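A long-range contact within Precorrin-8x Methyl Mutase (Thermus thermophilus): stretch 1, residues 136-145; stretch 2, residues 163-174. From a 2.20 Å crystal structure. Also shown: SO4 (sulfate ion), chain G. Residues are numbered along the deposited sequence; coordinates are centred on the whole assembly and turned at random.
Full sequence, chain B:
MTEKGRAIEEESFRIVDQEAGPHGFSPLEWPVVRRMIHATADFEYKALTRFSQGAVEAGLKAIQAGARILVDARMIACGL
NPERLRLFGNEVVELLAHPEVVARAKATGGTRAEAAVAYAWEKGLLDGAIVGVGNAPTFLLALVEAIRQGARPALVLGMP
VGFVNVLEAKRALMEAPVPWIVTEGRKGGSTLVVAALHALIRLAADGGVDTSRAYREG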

# COMPACT_ATOMS: atom_id res chain seq x y z
N ALA B 136 1.56 10.71 5.79
CA ALA B 136 1.93 11.73 6.78
C ALA B 136 1.02 12.94 6.83
O ALA B 136 1.16 13.86 6.04
CB ALA B 136 3.37 12.19 6.52
N PRO B 137 0.06 12.94 7.78
CA PRO B 137 -0.91 14.04 7.97
C PRO B 137 -0.21 15.38 8.23
O PRO B 137 -0.62 16.41 7.69
CB PRO B 137 -1.71 13.59 9.19
CG PRO B 137 -1.64 12.10 9.12
CD PRO B 137 -0.19 11.87 8.75
N THR B 138 0.82 15.36 9.06
CA THR B 138 1.54 16.58 9.38
C THR B 138 2.20 17.12 8.12
O THR B 138 2.51 18.31 8.01
CB THR B 138 2.62 16.35 10.47
OG1 THR B 138 3.68 15.55 9.93
CG2 THR B 138 2.03 15.64 11.68
N PHE B 139 2.43 16.24 7.15
CA PHE B 139 3.03 16.67 5.91
C PHE B 139 1.98 17.47 5.12
O PHE B 139 2.28 18.52 4.56
CB PHE B 139 3.48 15.46 5.08
CG PHE B 139 4.00 15.82 3.72
CD1 PHE B 139 5.21 16.48 3.57
CD2 PHE B 139 3.26 15.51 2.58
CE1 PHE B 139 5.68 16.83 2.31
CE2 PHE B 139 3.72 15.86 1.31
CZ PHE B 139 4.94 16.53 1.17
N LEU B 140 0.76 16.96 5.11
CA LEU B 140 -0.34 17.62 4.39
C LEU B 140 -0.68 18.97 5.02
O LEU B 140 -1.15 19.88 4.35
CB LEU B 140 -1.57 16.71 4.39
CG LEU B 140 -2.75 17.22 3.56
CD1 LEU B 140 -2.30 17.46 2.12
CD2 LEU B 140 -3.87 16.19 3.61
N LEU B 141 -0.47 19.08 6.33
CA LEU B 141 -0.72 20.33 7.04
C LEU B 141 0.37 21.33 6.71
O LEU B 141 0.09 22.49 6.45
CB LEU B 141 -0.76 20.08 8.54
CG LEU B 141 -2.07 19.51 9.05
CD1 LEU B 141 -1.96 19.26 10.54
CD2 LEU B 141 -3.20 20.47 8.75
N ALA B 142 1.63 20.89 6.73
CA ALA B 142 2.74 21.77 6.40
C ALA B 142 2.50 22.27 4.98
O ALA B 142 2.49 23.47 4.74
CB ALA B 142 4.06 21.01 6.47
N LEU B 143 2.28 21.34 4.06
CA LEU B 143 2.02 21.68 2.66
C LEU B 143 0.86 22.66 2.50
O LEU B 143 0.92 23.57 1.69
CB LEU B 143 1.72 20.41 1.84
CG LEU B 143 1.29 20.62 0.38
CD1 LEU B 143 2.37 21.39 -0.38
CD2 LEU B 143 1.02 19.26 -0.29
N VAL B 144 -0.21 22.46 3.27
CA VAL B 144 -1.36 23.35 3.16
C VAL B 144 -1.03 24.77 3.61
O VAL B 144 -1.56 25.74 3.08
CB VAL B 144 -2.56 22.82 3.96
CG1 VAL B 144 -3.63 23.89 4.07
CG2 VAL B 144 -3.12 21.59 3.27
N GLU B 145 -0.15 24.87 4.60
CA GLU B 145 0.27 26.16 5.11
C GLU B 145 1.19 26.76 4.06
O GLU B 145 1.13 27.96 3.78
CB GLU B 145 1.00 25.98 6.44
CG GLU B 145 0.16 25.22 7.47
CD GLU B 145 0.81 25.13 8.84
OE1 GLU B 145 0.22 24.47 9.73
OE2 GLU B 145 1.90 25.71 9.04
N PHE B 163 -5.35 7.77 12.73
CA PHE B 163 -6.16 8.29 13.83
C PHE B 163 -5.62 9.56 14.49
O PHE B 163 -6.20 10.07 15.44
CB PHE B 163 -6.32 7.18 14.87
CG PHE B 163 -6.91 5.91 14.32
CD1 PHE B 163 -8.27 5.63 14.48
CD2 PHE B 163 -6.11 5.00 13.63
CE1 PHE B 163 -8.82 4.47 13.96
CE2 PHE B 163 -6.66 3.83 13.10
CZ PHE B 163 -8.02 3.56 13.27
N VAL B 164 -4.51 10.07 13.97
CA VAL B 164 -3.92 11.27 14.54
C VAL B 164 -3.64 12.34 13.49
O VAL B 164 -2.76 12.16 12.64
CB VAL B 164 -2.59 10.93 15.28
CG1 VAL B 164 -2.04 12.17 15.96
CG2 VAL B 164 -2.83 9.83 16.31
N ASN B 165 -4.39 13.44 13.55
CA ASN B 165 -4.24 14.57 12.63
C ASN B 165 -4.83 14.35 11.24
O ASN B 165 -4.83 15.26 10.40
CB ASN B 165 -2.75 14.92 12.46
CG ASN B 165 -2.09 15.30 13.76
OD1 ASN B 165 -0.93 14.94 14.02
ND2 ASN B 165 -2.81 16.04 14.60
N VAL B 166 -5.33 13.14 10.99
CA VAL B 166 -5.88 12.80 9.69
C VAL B 166 -7.10 13.62 9.25
O VAL B 166 -7.12 14.20 8.15
CB VAL B 166 -6.23 11.29 9.63
CG1 VAL B 166 -6.94 10.96 8.31
CG2 VAL B 166 -4.96 10.46 9.75
N LEU B 167 -8.12 13.65 10.10
CA LEU B 167 -9.35 14.37 9.77
C LEU B 167 -9.12 15.86 9.54
O LEU B 167 -9.66 16.44 8.59
CB LEU B 167 -10.40 14.16 10.86
CG LEU B 167 -10.70 12.69 11.18
CD1 LEU B 167 -11.89 12.61 12.14
CD2 LEU B 167 -11.00 11.91 9.89
N GLU B 168 -8.29 16.48 10.38
CA GLU B 168 -8.03 17.90 10.24
C GLU B 168 -7.13 18.21 9.05
O GLU B 168 -7.27 19.25 8.41
CB GLU B 168 -7.43 18.45 11.54
CG GLU B 168 -5.97 18.81 11.46
CD GLU B 168 -5.45 19.38 12.76
OE1 GLU B 168 -5.50 18.66 13.78
OE2 GLU B 168 -5.00 20.55 12.77
N ALA B 169 -6.21 17.30 8.76
CA ALA B 169 -5.29 17.47 7.64
C ALA B 169 -6.08 17.52 6.33
O ALA B 169 -5.75 18.28 5.41
CB ALA B 169 -4.29 16.32 7.61
N LYS B 170 -7.11 16.70 6.25
CA LYS B 170 -7.93 16.66 5.05
C LYS B 170 -8.79 17.92 4.97
O LYS B 170 -8.93 18.51 3.89
CB LYS B 170 -8.77 15.39 5.04
CG LYS B 170 -7.89 14.15 4.90
CD LYS B 170 -8.64 12.86 5.11
CE LYS B 170 -7.70 11.68 4.92
NZ LYS B 170 -8.42 10.40 4.79
N ARG B 171 -9.36 18.35 6.09
CA ARG B 171 -10.17 19.57 6.10
C ARG B 171 -9.28 20.73 5.63
O ARG B 171 -9.67 21.50 4.76
CB ARG B 171 -10.69 19.85 7.50
CG ARG B 171 -12.20 19.73 7.63
CD ARG B 171 -12.63 19.74 9.09
NE ARG B 171 -12.26 18.51 9.78
CZ ARG B 171 -12.29 18.34 11.10
NH1 ARG B 171 -12.66 19.34 11.89
NH2 ARG B 171 -11.95 17.18 11.64
N ALA B 172 -8.09 20.83 6.19
CA ALA B 172 -7.18 21.89 5.80
C ALA B 172 -6.93 21.87 4.29
O ALA B 172 -6.58 22.90 3.69
CB ALA B 172 -5.87 21.76 6.53
N LEU B 173 -7.11 20.70 3.67
CA LEU B 173 -6.88 20.58 2.23
C LEU B 173 -8.15 20.91 1.43
O LEU B 173 -8.09 21.60 0.41
CB LEU B 173 -6.41 19.17 1.89
CG LEU B 173 -6.25 18.84 0.41
CD1 LEU B 173 -5.17 19.74 -0.20
CD2 LEU B 173 -5.89 17.37 0.23
N MET B 174 -9.28 20.41 1.90
CA MET B 174 -10.56 20.63 1.22
C MET B 174 -11.12 22.05 1.28
O MET B 174 -12.22 22.30 0.77
CB MET B 174 -11.60 19.68 1.78
CG MET B 174 -11.37 18.24 1.44
SD MET B 174 -12.65 17.26 2.18
CE MET B 174 -12.08 17.21 3.87
S SO4 G . -7.73 13.73 13.95
O1 SO4 G . -6.68 13.68 14.98
O2 SO4 G . -7.81 15.09 13.35
O3 SO4 G . -9.04 13.41 14.57
O4 SO4 G . -7.42 12.73 12.90

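Two helices, 137-145 and the one that begins at Val166, pack side by side with their N-to-C directions 26° apart and their axes 8.6 Å apart at closest approach. No hydrogen bond crosses between the stretches; apolar side chains hold them together, burying 507 Å² in total. The register advances along both helices together: the CA atoms of Pro137 and Val166 are 5.4 Å apart, those of Leu141 and Ala169 also 5.4 Å, and those of Val144 and Leu173 6.2 Å.

Leu141 has the largest area covered by the other stretch, 74 Å². Its CA-to-CB bond points sideways, but the m,t rotamer (chi1 -80°, chi2 178°) brings the end of the side chain nearer to the second helix. There Leu141 CD2 lies 3.7 Å from CB of Ala172 and 3.8 Å from CA of Ala169, while Leu141 CG is 4.1 Å from CB of Ala169. The two alanines lie three residues apart, less than one turn, and their single methyl groups let the leucine come down almost to the backbone. Leu141 CD1 lies 4.0 Å from OE2 of Glu168, a contact with the end of a long side chain whose residue is otherwise exposed.

Leu140, with 67 Å² covered, is buried, and the CA-to-CB bond of Leu140 points toward the second helix. In the t,p rotamer, Leu140 CD2 reaches the backbone, 3.3 Å from O of Ala169, and also lies 4.0 Å from CB of Ala169. Leu140 CD1 meets CD2 of Leu173 at 4.1 Å, an apolar contact between two leucine side chains further along the helix. Ala169 thus receives both leucines, and its small size suits a place where the two CA traces run so close.

Pro137 has nearly as much covered, 62 Å², at the first turn of its helix, where a ring without an amide hydrogen costs no helical hydrogen bond. Pro137 CG rests 3.8 Å from CG2 of Val166 and 3.7 Å from O of Val164. Pro137 CB touches CB of Asn165 at 3.7 Å and faces CB of Ala169 at 4.1 Å. Pro137 O, 3.7 Å from CB of Ala169, accepts the backbone hydrogen bond from N of Leu141 at 3.0 Å, so the methyl packs against a carbonyl already engaged in the helix. Beside it, Thr138 CG2 lies 3.8 Å from OD1 of Asn165.

One turn beyond Leu140, the CA-to-CB bond of Val144 points toward the second helix, and this residue continues the packing. Val144 CG1 is 4.0 Å from CB of Ala172 and 3.1 Å from O of Ala172, a tight approach, and Val144 CG2 is 4.3 Å from CB of Leu173.

A sulfate ion, probably from the crystallisation liquor, sits at the start of the second helix, where free amides favour an anion. Asn165 N donates to sulfate O1 at 2.7 Å and Leu167 N to sulfate O4 at 3.0 Å; the bond from Glu168 N to sulfate O2, at 3.3 Å, is weak.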